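Local structure of separin (Saccharomyces cerevisiae, 5U1T) at residues L1045-L1050 with H1160-L1165; R934-W939 with L1039-S1044; L960-S965 with S1064-N1069; Q945-P950 with G954-T959; S1365-P1370 with V1586-P1591. The protein cleaves the MCD1/SCC1 subunit of cohesin at the onset of anaphase as a caspase-like cysteine protease, held inactive by securin during most of the cell cycle. All coordinates share one frame; numbering follows the deposited sequence.

Interaction 1 of 5, residues L1045-L1050 with H1160-L1165; sequences LSSLTL and HLRLPL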
# COMPACT_ATOMS: atom_id res chain seq x y z
N LEU A 1045 21.05 -16.72 31.17
CA LEU A 1045 22.09 -17.55 30.57
C LEU A 1045 23.45 -17.04 31.02
O LEU A 1045 24.41 -17.78 31.13
CB LEU A 1045 21.99 -17.49 29.05
CG LEU A 1045 22.18 -18.70 28.14
CD1 LEU A 1045 21.20 -19.81 28.50
CD2 LEU A 1045 21.99 -18.27 26.70
N SER A 1046 23.51 -15.75 31.26
CA SER A 1046 24.74 -15.09 31.62
C SER A 1046 25.09 -15.35 33.09
O SER A 1046 26.26 -15.55 33.46
CB SER A 1046 24.62 -13.60 31.33
OG SER A 1046 25.61 -12.87 32.00
N SER A 1047 24.07 -15.37 33.93
CA SER A 1047 24.30 -15.61 35.33
C SER A 1047 24.44 -17.12 35.61
O SER A 1047 25.16 -17.51 36.52
CB SER A 1047 23.17 -15.02 36.17
OG SER A 1047 22.06 -15.89 36.13
N LEU A 1048 23.78 -17.96 34.82
CA LEU A 1048 23.99 -19.39 34.97
C LEU A 1048 25.42 -19.78 34.58
O LEU A 1048 26.05 -20.58 35.26
CB LEU A 1048 23.00 -20.19 34.14
CG LEU A 1048 23.28 -21.70 34.07
CD1 LEU A 1048 23.25 -22.33 35.45
CD2 LEU A 1048 22.29 -22.38 33.18
N THR A 1049 25.93 -19.20 33.50
CA THR A 1049 27.29 -19.49 33.08
C THR A 1049 28.30 -19.05 34.15
O THR A 1049 29.26 -19.75 34.43
CB THR A 1049 27.60 -18.83 31.72
OG1 THR A 1049 26.67 -19.31 30.75
CG2 THR A 1049 29.03 -19.15 31.25
N LEU A 1050 28.05 -17.89 34.75
CA LEU A 1050 28.92 -17.38 35.80
C LEU A 1050 28.88 -18.29 37.02
O LEU A 1050 29.90 -18.60 37.63
CB LEU A 1050 28.52 -15.96 36.19
CG LEU A 1050 29.52 -15.36 37.17
CD1 LEU A 1050 30.88 -15.26 36.51
CD2 LEU A 1050 29.05 -14.02 37.71
N HIS A 1160 23.87 -14.88 45.64
CA HIS A 1160 22.84 -15.30 44.70
C HIS A 1160 22.79 -16.81 44.74
O HIS A 1160 23.82 -17.41 44.95
CB HIS A 1160 23.18 -14.77 43.30
CG HIS A 1160 22.57 -15.56 42.18
ND1 HIS A 1160 21.25 -15.45 41.82
CD2 HIS A 1160 23.12 -16.46 41.34
CE1 HIS A 1160 21.00 -16.26 40.81
NE2 HIS A 1160 22.12 -16.88 40.49
N LEU A 1161 21.64 -17.43 44.57
CA LEU A 1161 21.67 -18.89 44.45
C LEU A 1161 20.59 -19.48 43.55
O LEU A 1161 19.52 -18.93 43.41
CB LEU A 1161 21.61 -19.53 45.84
CG LEU A 1161 20.66 -19.10 46.95
CD1 LEU A 1161 19.25 -19.42 46.51
CD2 LEU A 1161 21.00 -19.83 48.23
N ARG A 1162 20.89 -20.62 42.92
CA ARG A 1162 19.98 -21.22 41.95
C ARG A 1162 19.34 -22.46 42.52
O ARG A 1162 20.02 -23.39 42.93
CB ARG A 1162 20.71 -21.55 40.64
CG ARG A 1162 21.44 -20.37 40.05
CD ARG A 1162 22.00 -20.68 38.67
NE ARG A 1162 21.60 -19.66 37.70
CZ ARG A 1162 20.64 -19.85 36.80
NH1 ARG A 1162 20.01 -21.02 36.75
NH2 ARG A 1162 20.30 -18.86 35.94
N LEU A 1163 18.01 -22.47 42.56
CA LEU A 1163 17.26 -23.58 43.15
C LEU A 1163 16.56 -24.37 42.06
O LEU A 1163 15.75 -23.81 41.33
CB LEU A 1163 16.25 -23.06 44.17
CG LEU A 1163 16.80 -22.02 45.15
CD1 LEU A 1163 15.70 -21.41 45.99
CD2 LEU A 1163 17.84 -22.66 46.03
N PRO A 1164 16.89 -25.65 41.93
CA PRO A 1164 16.42 -26.54 40.86
C PRO A 1164 14.93 -26.92 40.89
O PRO A 1164 14.29 -26.95 39.81
CB PRO A 1164 17.28 -27.78 41.05
CG PRO A 1164 18.50 -27.29 41.74
CD PRO A 1164 18.02 -26.23 42.67
N LEU A 1165 14.40 -27.23 42.08
CA LEU A 1165 12.99 -27.64 42.25
C LEU A 1165 12.76 -29.10 41.80
O LEU A 1165 12.91 -30.04 42.60
CB LEU A 1165 12.01 -26.70 41.50
CG LEU A 1165 12.20 -25.17 41.50
CD1 LEU A 1165 10.94 -24.45 41.04
CD2 LEU A 1165 12.65 -24.63 42.85
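One face of the R1162 guanidinium lies against L1048, whose CB sits 3.5 Å above the plane and off-centre toward the rim. At the edge of the same group, close to its plane, comes the hydroxyl of S1047, with OG 3.5 Å from R1162 NH2. The imidazole of H1160 stands alongside within its own strand and has R1162 NE in the plane of its ring; the arginine makes the main contact, and the histidine lies at its margin. L1048 meets the arginine at about a right angle: its CG is turned anti to the backbone N (chi1 171°), which brings CD1 to 3.8 Å from R1162 CD while CB covers the planar end. Leucine suits this place because an aliphatic branch can cover a guanidinium face without competing for its N-H groups, which point outward in the plane. A small serine suits the preceding position, S1047, since it brings an oxygen to the edge without bulk. The polar end of H1160 is satisfied by S1149, which bonds ND1. A weak bond to S1044 O, one turn back, occupies S1047 OG. The helical segment 1045-1050 crosses strand residues 1160-1163 at 98°, the two axes 10.2 Å apart. Strands 960-962 and 1146-1152 flank strand 1157-1163 in the mixed sheet, while helices 927-946 and 1012-1028 pack on helix 1036-1054.

Interaction 2 of 5, residues R934-W939 with L1039-S1044; sequences RVHNMW and LSKISS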
# COMPACT_ATOMS: atom_id res chain seq x y z
N ARG A 934 23.39 -18.15 17.51
CA ARG A 934 24.64 -18.85 17.77
C ARG A 934 24.79 -19.11 19.26
O ARG A 934 25.06 -20.24 19.67
CB ARG A 934 25.82 -18.04 17.23
CG ARG A 934 27.17 -18.61 17.56
CD ARG A 934 28.24 -17.94 16.72
NE ARG A 934 27.98 -18.19 15.31
CZ ARG A 934 28.26 -17.33 14.33
NH1 ARG A 934 27.97 -17.63 13.07
NH2 ARG A 934 28.83 -16.16 14.63
N VAL A 935 24.58 -18.06 20.05
CA VAL A 935 24.55 -18.16 21.51
C VAL A 935 23.68 -19.31 21.97
O VAL A 935 24.14 -20.18 22.69
CB VAL A 935 24.04 -16.86 22.16
CG1 VAL A 935 23.63 -17.11 23.60
CG2 VAL A 935 25.11 -15.78 22.09
N HIS A 936 22.42 -19.35 21.54
CA HIS A 936 21.54 -20.44 21.95
C HIS A 936 22.02 -21.80 21.43
O HIS A 936 21.92 -22.81 22.13
CB HIS A 936 20.10 -20.17 21.50
CG HIS A 936 19.50 -18.96 22.14
ND1 HIS A 936 18.92 -18.99 23.39
CD2 HIS A 936 19.40 -17.68 21.71
CE1 HIS A 936 18.49 -17.78 23.70
NE2 HIS A 936 18.77 -16.96 22.70
N ASN A 937 22.56 -21.84 20.23
CA ASN A 937 23.05 -23.09 19.69
C ASN A 937 24.28 -23.56 20.44
O ASN A 937 24.48 -24.76 20.67
CB ASN A 937 23.37 -22.94 18.20
CG ASN A 937 22.15 -23.00 17.34
OD1 ASN A 937 21.15 -23.63 17.70
ND2 ASN A 937 22.20 -22.33 16.19
N MET A 938 25.10 -22.60 20.81
CA MET A 938 26.31 -22.84 21.57
C MET A 938 25.93 -23.38 22.96
O MET A 938 26.50 -24.35 23.45
CB MET A 938 27.11 -21.55 21.66
CG MET A 938 28.41 -21.64 22.42
SD MET A 938 29.33 -20.08 22.18
CE MET A 938 30.76 -20.26 23.28
N TRP A 939 24.92 -22.76 23.57
CA TRP A 939 24.40 -23.22 24.84
C TRP A 939 23.85 -24.66 24.78
O TRP A 939 24.25 -25.49 25.59
CB TRP A 939 23.32 -22.28 25.37
CG TRP A 939 22.84 -22.76 26.67
CD1 TRP A 939 21.67 -23.41 26.94
CD2 TRP A 939 23.57 -22.73 27.90
NE1 TRP A 939 21.60 -23.75 28.26
CE2 TRP A 939 22.76 -23.35 28.87
CE3 TRP A 939 24.82 -22.23 28.26
CZ2 TRP A 939 23.17 -23.48 30.19
CZ3 TRP A 939 25.22 -22.36 29.57
CH2 TRP A 939 24.40 -22.98 30.52
N LEU A 1039 16.38 -10.33 26.16
CA LEU A 1039 17.27 -9.70 27.13
C LEU A 1039 17.17 -10.45 28.44
O LEU A 1039 18.12 -10.53 29.19
CB LEU A 1039 16.92 -8.22 27.33
CG LEU A 1039 17.77 -7.46 28.35
CD1 LEU A 1039 19.23 -7.38 27.92
CD2 LEU A 1039 17.20 -6.06 28.62
N SER A 1040 16.00 -11.01 28.68
CA SER A 1040 15.73 -11.78 29.87
C SER A 1040 16.50 -13.10 29.87
O SER A 1040 17.20 -13.44 30.84
CB SER A 1040 14.22 -11.99 29.97
OG SER A 1040 13.89 -13.04 30.86
N LYS A 1041 16.37 -13.84 28.77
CA LYS A 1041 17.04 -15.11 28.58
C LYS A 1041 18.56 -14.98 28.50
O LYS A 1041 19.28 -15.84 28.99
CB LYS A 1041 16.51 -15.79 27.32
CG LYS A 1041 15.04 -16.11 27.41
CD LYS A 1041 14.63 -17.13 26.36
CE LYS A 1041 15.25 -16.80 25.01
NZ LYS A 1041 15.37 -18.03 24.15
N ILE A 1042 19.03 -13.92 27.90
CA ILE A 1042 20.45 -13.70 27.82
C ILE A 1042 21.01 -13.38 29.20
O ILE A 1042 22.12 -13.70 29.51
CB ILE A 1042 20.77 -12.56 26.85
CG1 ILE A 1042 20.53 -13.02 25.44
CG2 ILE A 1042 22.22 -12.15 26.94
CD1 ILE A 1042 21.36 -14.22 25.08
N SER A 1043 20.21 -12.74 30.02
CA SER A 1043 20.64 -12.41 31.35
C SER A 1043 20.73 -13.64 32.19
O SER A 1043 21.67 -13.81 32.93
CB SER A 1043 19.69 -11.42 31.98
OG SER A 1043 18.58 -12.07 32.54
N SER A 1044 19.76 -14.52 32.07
CA SER A 1044 19.74 -15.72 32.88
C SER A 1044 20.80 -16.70 32.44
O SER A 1044 21.33 -17.45 33.22
CB SER A 1044 18.37 -16.34 32.87
OG SER A 1044 17.83 -16.33 31.58
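Two helical segments run side by side at 39°, their axes 11.9 Å apart at closest approach, and V935 and I1042 are the residues whose CA atoms come nearest, at 8.7 Å. With the backbones that far apart, branch ends must make the contact. V935 CG1 reaches I1042 CD1 at 4.0 Å, the isoleucine having the length to bridge where the valine is short. Beside this apolar pair the K1041 and H936 side chains cross at about a right angle, the lysine end coming to the CE1 corner of the ring, with K1041 CE 3.6 Å from H936 CE1. A bend at chi3 (-43°) turns the ammonium end there. What brings a lysine and a histidine together is probably E1038, one helical turn before I1042: its carboxylate is hydrogen-bonded to H936 NE2 and forms a long, weak ion pair with K1041 NZ. An alanine in place of H936 would remove the ring, which is likely to leave E1038 without its bond to helix 927-946 and K1041 without its aromatic neighbour. Helix 1012-1028 closes the apolar side, with M1022 and L1025 on V935, and the next turns of helices 927-946 and 1036-1054 continue the packing through W939 and L1045.

Interaction 3 of 5, residues L960-S965 with S1064-N1069; sequences LGIPSS and SSLITN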
# COMPACT_ATOMS: atom_id res chain seq x y z
N LEU A 960 22.90 -24.22 43.79
CA LEU A 960 24.18 -23.64 43.46
C LEU A 960 24.22 -22.23 43.94
O LEU A 960 23.22 -21.56 44.02
CB LEU A 960 24.38 -23.65 41.97
CG LEU A 960 24.75 -24.96 41.32
CD1 LEU A 960 24.87 -24.71 39.84
CD2 LEU A 960 26.06 -25.44 41.86
N GLY A 961 25.41 -21.74 44.22
CA GLY A 961 25.53 -20.39 44.71
C GLY A 961 26.78 -19.68 44.27
O GLY A 961 27.65 -20.24 43.68
N ILE A 962 26.83 -18.40 44.56
CA ILE A 962 27.93 -17.56 44.14
C ILE A 962 27.94 -16.34 45.02
O ILE A 962 26.92 -15.84 45.38
CB ILE A 962 27.77 -17.20 42.66
CG1 ILE A 962 28.82 -16.23 42.18
CG2 ILE A 962 26.41 -16.62 42.38
CD1 ILE A 962 29.24 -16.51 40.77
N PRO A 963 29.10 -15.82 45.38
CA PRO A 963 30.28 -16.59 45.73
C PRO A 963 30.06 -17.56 46.84
O PRO A 963 29.47 -17.26 47.85
CB PRO A 963 31.22 -15.52 46.21
CG PRO A 963 30.33 -14.54 46.86
CD PRO A 963 29.02 -14.59 46.16
N SER A 964 30.58 -18.74 46.66
CA SER A 964 30.43 -19.78 47.63
C SER A 964 31.78 -20.18 48.19
O SER A 964 31.89 -20.58 49.32
CB SER A 964 29.73 -20.95 46.98
OG SER A 964 30.48 -21.35 45.86
N SER A 965 32.81 -20.06 47.37
CA SER A 965 34.14 -20.43 47.74
C SER A 965 35.07 -19.24 47.61
O SER A 965 34.92 -18.42 46.75
CB SER A 965 34.59 -21.60 46.87
OG SER A 965 35.91 -22.00 47.13
N SER A 1064 33.39 -8.07 40.33
CA SER A 1064 32.90 -7.20 39.28
C SER A 1064 31.92 -7.93 38.34
O SER A 1064 30.95 -7.36 37.88
CB SER A 1064 34.07 -6.62 38.49
OG SER A 1064 34.63 -7.61 37.65
N SER A 1065 32.19 -9.21 38.07
CA SER A 1065 31.32 -9.99 37.18
C SER A 1065 29.97 -10.24 37.83
O SER A 1065 28.95 -10.31 37.15
CB SER A 1065 31.97 -11.32 36.81
OG SER A 1065 33.32 -11.14 36.42
N LEU A 1066 29.98 -10.37 39.15
CA LEU A 1066 28.75 -10.55 39.89
C LEU A 1066 27.95 -9.24 39.90
O LEU A 1066 26.72 -9.23 39.79
CB LEU A 1066 29.04 -11.03 41.32
CG LEU A 1066 27.79 -11.56 42.04
CD1 LEU A 1066 27.11 -12.60 41.18
CD2 LEU A 1066 28.11 -12.13 43.40
N ILE A 1067 28.67 -8.12 39.99
CA ILE A 1067 28.03 -6.81 39.96
C ILE A 1067 27.36 -6.51 38.60
O ILE A 1067 26.18 -6.15 38.55
CB ILE A 1067 29.04 -5.71 40.28
CG1 ILE A 1067 29.48 -5.83 41.74
CG2 ILE A 1067 28.45 -4.34 40.00
CD1 ILE A 1067 30.52 -4.83 42.13
N THR A 1068 28.12 -6.66 37.51
CA THR A 1068 27.55 -6.38 36.21
C THR A 1068 26.42 -7.37 35.95
O THR A 1068 25.43 -7.03 35.32
CB THR A 1068 28.60 -6.42 35.06
OG1 THR A 1068 28.71 -7.73 34.52
CG2 THR A 1068 29.97 -5.92 35.50
N ASN A 1069 26.49 -8.55 36.52
CA ASN A 1069 25.43 -9.49 36.30
C ASN A 1069 24.19 -9.16 37.08
O ASN A 1069 23.10 -9.42 36.66
CB ASN A 1069 25.88 -10.88 36.67
CG ASN A 1069 25.47 -11.88 35.65
OD1 ASN A 1069 24.36 -12.36 35.69
ND2 ASN A 1069 26.34 -12.18 34.73
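This is a small, wholly apolar contact in which the end of an edge strand and the proline after it receive one leucine from helix 1062-1072. L1066 carries the helix side alone. Its two methyls divide the work: CD1 meets I962 CG1 at 4.1 Å, and CD2 meets P963 CD at 3.8 Å. CG anti to the backbone N (chi1 -166°) carries the fork out from the helix to both partners, and the CA atoms of I962 and L1066 remain 8.2 Å apart. I962 and L1066 slide past each other in opposite directions, side against side, whereas the proline ring is crossed at about a right angle. Each residue type fits its task. The beta-branched isoleucine suits an extended strand and offers a broad flank, and leucine suits the helix because its forked end can serve two neighbours at once. The peptide bond before P963 is cis, a form that proline tolerates far better than other residues. It turns the chain sharply just as the strand finishes, and puts CD on the side of the I962 carbonyl oxygen, away from I962 CA, where it meets L1066 CD2. P963 O is then bonded by W1288 NE1, and G961 O by N1055 ND2. Around the contact, strand 960-962 pairs antiparallel with strand 1157-1163, helix 1036-1054 supplies L1050 and S1054 against I962, and N1069 ND2 ties helix 1062-1072 to S1046 of that preceding helix.

Interaction 4 of 5, residues Q945-P950 with G954-T959; sequences QLEEDP and GMFEST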
# COMPACT_ATOMS: atom_id res chain seq x y z
N GLN A 945 26.61 -31.59 26.25
CA GLN A 945 27.89 -32.29 26.43
C GLN A 945 28.22 -32.49 27.89
O GLN A 945 28.52 -33.60 28.33
CB GLN A 945 29.03 -31.51 25.76
CG GLN A 945 28.96 -31.46 24.24
CD GLN A 945 30.06 -30.61 23.62
OE1 GLN A 945 30.76 -29.86 24.31
NE2 GLN A 945 30.22 -30.73 22.31
N LEU A 946 28.19 -31.40 28.65
CA LEU A 946 28.49 -31.47 30.07
C LEU A 946 27.56 -32.47 30.72
O LEU A 946 27.97 -33.25 31.59
CB LEU A 946 28.36 -30.10 30.73
CG LEU A 946 29.40 -29.08 30.27
CD1 LEU A 946 29.37 -27.85 31.14
CD2 LEU A 946 30.77 -29.73 30.24
N GLU A 947 26.32 -32.47 30.27
CA GLU A 947 25.27 -33.15 31.00
C GLU A 947 25.37 -34.66 30.93
O GLU A 947 24.63 -35.36 31.63
CB GLU A 947 23.90 -32.70 30.50
CG GLU A 947 22.97 -32.36 31.63
CD GLU A 947 21.81 -31.49 31.19
OE1 GLU A 947 21.31 -30.70 32.03
OE2 GLU A 947 21.40 -31.59 30.00
N GLU A 948 26.27 -35.19 30.11
CA GLU A 948 26.41 -36.63 30.03
C GLU A 948 27.62 -37.08 30.82
O GLU A 948 28.01 -38.25 30.80
CB GLU A 948 26.49 -37.09 28.58
CG GLU A 948 27.79 -36.80 27.86
CD GLU A 948 27.58 -36.83 26.35
OE1 GLU A 948 26.49 -36.41 25.90
OE2 GLU A 948 28.49 -37.29 25.61
N ASP A 949 28.23 -36.13 31.51
CA ASP A 949 29.13 -36.44 32.60
C ASP A 949 28.33 -36.33 33.91
O ASP A 949 27.82 -35.26 34.24
CB ASP A 949 30.34 -35.50 32.59
CG ASP A 949 31.33 -35.80 33.71
OD1 ASP A 949 31.01 -36.58 34.64
OD2 ASP A 949 32.45 -35.24 33.69
N PRO A 950 28.21 -37.44 34.63
CA PRO A 950 27.54 -37.50 35.94
C PRO A 950 27.89 -36.33 36.87
O PRO A 950 27.01 -35.80 37.56
CB PRO A 950 28.02 -38.82 36.52
CG PRO A 950 28.28 -39.66 35.34
CD PRO A 950 28.75 -38.76 34.24
N GLY A 954 24.91 -33.85 37.88
CA GLY A 954 24.54 -33.71 39.27
C GLY A 954 24.61 -32.27 39.73
O GLY A 954 23.77 -31.81 40.49
N MET A 955 25.55 -31.55 39.20
CA MET A 955 25.69 -30.17 39.54
C MET A 955 24.51 -29.37 39.08
O MET A 955 24.12 -28.45 39.74
CB MET A 955 26.93 -29.65 38.89
CG MET A 955 27.29 -28.26 39.28
SD MET A 955 28.76 -27.88 38.39
CE MET A 955 29.08 -26.29 39.06
N PHE A 956 23.93 -29.71 37.95
CA PHE A 956 22.78 -28.95 37.43
C PHE A 956 21.51 -29.27 38.21
O PHE A 956 20.51 -28.57 38.09
CB PHE A 956 22.53 -29.22 35.94
CG PHE A 956 23.70 -28.87 35.06
CD1 PHE A 956 24.63 -27.92 35.44
CD2 PHE A 956 23.89 -29.52 33.86
CE1 PHE A 956 25.73 -27.61 34.64
CE2 PHE A 956 25.00 -29.23 33.05
CZ PHE A 956 25.91 -28.27 33.45
N GLU A 957 21.56 -30.33 39.01
CA GLU A 957 20.45 -30.72 39.86
C GLU A 957 20.72 -30.37 41.32
O GLU A 957 20.18 -31.00 42.24
CB GLU A 957 20.20 -32.22 39.73
CG GLU A 957 19.64 -32.63 38.38
CD GLU A 957 19.79 -34.12 38.14
OE1 GLU A 957 20.01 -34.85 39.15
OE2 GLU A 957 19.71 -34.54 36.95
N SER A 958 21.58 -29.39 41.53
CA SER A 958 21.98 -29.01 42.87
C SER A 958 21.77 -27.54 43.04
O SER A 958 21.93 -26.77 42.09
CB SER A 958 23.45 -29.35 43.13
OG SER A 958 23.58 -30.68 43.57
N THR A 959 21.38 -27.18 44.25
CA THR A 959 21.43 -25.83 44.73
C THR A 959 22.81 -25.30 44.54
O THR A 959 23.76 -25.84 45.02
CB THR A 959 21.08 -25.76 46.21
OG1 THR A 959 19.69 -26.02 46.38
CG2 THR A 959 21.37 -24.41 46.72
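F956 fills the close-packed part of this contact, its ring edge meeting L946 at CZ and E947 at CD2. The CB of L946 comes to the ring's edge near its plane, 4.1 Å from F956 CZ, and the leucine crosses the phenylalanine at about a right angle. E947 approaches along the next part of the edge: its CG lies in the ring plane, 3.7 Å from F956 CD2. The chain beyond is extended, and E947 OE1 comes obliquely to 3.4 Å from F956 CD2, the carboxylate plane turned 73° from the ring. A glutamate can thus lend its methylene carbons to an aromatic neighbour. The solvent side is looser: P950 and E957 are exposed. The charged ends of E947 and E957 stay well apart, OE1 of E947 lying 6.4 Å from E957 OE2. Backbone joins the segments where side chains do not: G954 N bonds P950 O at 2.9 Å, a regular helical step. D949 caps the start of this helix through OD1 to F951 N, while OD2 holds F1010 N. A type I turn from L946 to D949, then an aspartate N-cap followed by proline at the first helical position, is a classic way to end one helix and begin another.

Interaction 5 of 5, residues S1365-P1370 with V1586-P1591; sequences SCHLFP and VIYGLP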
# COMPACT_ATOMS: atom_id res chain seq x y z
N SER A 1365 6.96 -12.47 36.47
CA SER A 1365 6.59 -13.87 36.42
C SER A 1365 6.28 -14.43 37.81
O SER A 1365 5.53 -15.40 37.94
CB SER A 1365 7.68 -14.71 35.76
OG SER A 1365 8.80 -14.83 36.60
N CYS A 1366 6.84 -13.81 38.85
CA CYS A 1366 6.65 -14.30 40.21
C CYS A 1366 5.64 -13.50 41.03
O CYS A 1366 5.34 -13.86 42.16
CB CYS A 1366 7.99 -14.32 40.96
SG CYS A 1366 9.23 -15.46 40.29
N HIS A 1367 5.12 -12.43 40.46
CA HIS A 1367 4.20 -11.56 41.17
C HIS A 1367 2.97 -12.24 41.77
O HIS A 1367 2.57 -11.92 42.90
CB HIS A 1367 3.73 -10.46 40.25
CG HIS A 1367 2.46 -9.81 40.69
ND1 HIS A 1367 2.45 -8.69 41.49
CD2 HIS A 1367 1.17 -10.13 40.47
CE1 HIS A 1367 1.20 -8.34 41.73
NE2 HIS A 1367 0.40 -9.20 41.12
N LEU A 1368 2.35 -13.16 41.04
CA LEU A 1368 1.11 -13.77 41.48
C LEU A 1368 1.24 -14.54 42.79
O LEU A 1368 0.27 -14.62 43.53
CB LEU A 1368 0.53 -14.72 40.42
CG LEU A 1368 1.28 -16.00 40.01
CD1 LEU A 1368 0.33 -17.01 39.34
CD2 LEU A 1368 2.46 -15.68 39.09
N PHE A 1369 2.40 -15.11 43.07
CA PHE A 1369 2.57 -15.90 44.29
C PHE A 1369 2.56 -15.00 45.53
O PHE A 1369 3.23 -13.98 45.57
CB PHE A 1369 3.87 -16.72 44.25
CG PHE A 1369 3.79 -17.93 43.38
CD1 PHE A 1369 3.16 -19.09 43.82
CD2 PHE A 1369 4.34 -17.92 42.09
CE1 PHE A 1369 3.08 -20.23 43.00
CE2 PHE A 1369 4.26 -19.06 41.26
CZ PHE A 1369 3.63 -20.21 41.72
N PRO A 1370 1.77 -15.39 46.53
CA PRO A 1370 1.74 -14.66 47.80
C PRO A 1370 2.94 -15.01 48.67
O PRO A 1370 2.79 -15.65 49.70
CB PRO A 1370 0.43 -15.14 48.44
CG PRO A 1370 0.26 -16.53 47.91
CD PRO A 1370 0.84 -16.53 46.52
N VAL A 1586 -1.13 -7.12 49.46
CA VAL A 1586 0.30 -6.99 49.15
C VAL A 1586 0.68 -5.50 49.05
O VAL A 1586 -0.18 -4.68 48.75
CB VAL A 1586 0.66 -7.74 47.83
CG1 VAL A 1586 -0.21 -7.24 46.66
CG2 VAL A 1586 2.14 -7.63 47.52
N ILE A 1587 1.93 -5.14 49.34
CA ILE A 1587 2.41 -3.76 49.25
C ILE A 1587 3.56 -3.60 48.25
O ILE A 1587 4.49 -4.40 48.23
CB ILE A 1587 2.94 -3.25 50.59
CG1 ILE A 1587 1.95 -3.47 51.72
CG2 ILE A 1587 3.31 -1.79 50.49
CD1 ILE A 1587 2.60 -3.35 53.11
N TYR A 1588 3.51 -2.56 47.42
CA TYR A 1588 4.66 -2.19 46.60
C TYR A 1588 5.17 -0.80 47.01
O TYR A 1588 4.38 0.06 47.39
CB TYR A 1588 4.31 -2.21 45.11
CG TYR A 1588 4.32 -3.59 44.46
CD1 TYR A 1588 3.27 -4.46 44.64
CD2 TYR A 1588 5.38 -3.99 43.65
CE1 TYR A 1588 3.26 -5.70 44.03
CE2 TYR A 1588 5.38 -5.22 43.05
CZ TYR A 1588 4.31 -6.08 43.25
OH TYR A 1588 4.29 -7.32 42.66
N GLY A 1589 6.49 -0.59 46.95
CA GLY A 1589 7.08 0.69 47.30
C GLY A 1589 7.82 0.67 48.63
O GLY A 1589 8.48 -0.31 48.97
N LEU A 1590 7.70 1.76 49.38
CA LEU A 1590 8.41 1.90 50.66
C LEU A 1590 7.48 1.75 51.87
O LEU A 1590 6.32 2.14 51.82
CB LEU A 1590 9.11 3.26 50.71
CG LEU A 1590 10.01 3.57 49.51
CD1 LEU A 1590 10.81 4.84 49.74
CD2 LEU A 1590 10.92 2.38 49.24
N PRO A 1591 8.00 1.21 52.98
CA PRO A 1591 7.12 1.12 54.14
C PRO A 1591 6.83 2.52 54.74
O PRO A 1591 7.72 3.38 54.82
CB PRO A 1591 7.90 0.24 55.11
CG PRO A 1591 9.32 0.48 54.75
CD PRO A 1591 9.35 0.71 53.27
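The hydroxyl of Y1588 is held chiefly by H1367, whose ND1 lies 2.6 Å from OH in a nearly straight bond (166°), and more weakly by R1384 NH1. Either the imidazole or the phenol could be the donor of the main bond. The oxygen arrives at the edge of the histidine ring, near its plane, and the two rings meet rim to rim, their centroids 5.9 Å apart and their planes turned 29° from each other, so nothing stacks. The histidine reaches out with CG anti to its backbone N (chi1 160°), which swings the ring from the turn toward the strand. Its opposite nitrogen, NE2, makes a weak bond to A1500 O, so both nitrogens have partners in this buried place and the rotation of the ring is set from two sides. Tyrosine suits its position because a long, flat side chain spans from the strand to this loop and ends in a hydroxyl. A phenylalanine in place of Y1588 would probably leave H1367 ND1 without its mate and the imidazole freer to turn, with the weak bond to R1384 lost too. H1367 belongs to a type I turn, C1366 to F1369, whose carbonyls at H1367 and F1369 accept from NH1 and NH2 of R1384, so one arginine serves both loop and tyrosine. Strand 1585-1589 runs antiparallel to strand 1524-1528 of the six-stranded protease sheet, and on its other side bonds through the backbone to R1384 of strand 1382-1385.

Overall arrangement
Interactions 1 to 4 form one cluster. The centre of interaction 1 lies about 10 Å from that of interaction 3 and about 13 Å from those of interactions 2 and 4. Interactions 1 and 2 share helix 1036-1054, interactions 2 and 4 share helix 927-946, and interactions 1 and 3 use neighbouring strands, 1157-1163 and 960-962, of the mixed sheet. Along the chain interaction 4 is nested within interaction 2, while interaction 3 crosses both 1 and 2. Interaction 5 comes last, about 22 Å from interaction 1 between centres, and touches none of the others. It joins the loop after strand 1353-1362 to the six-stranded sheet, consistent with the two sheets being joined near this loop.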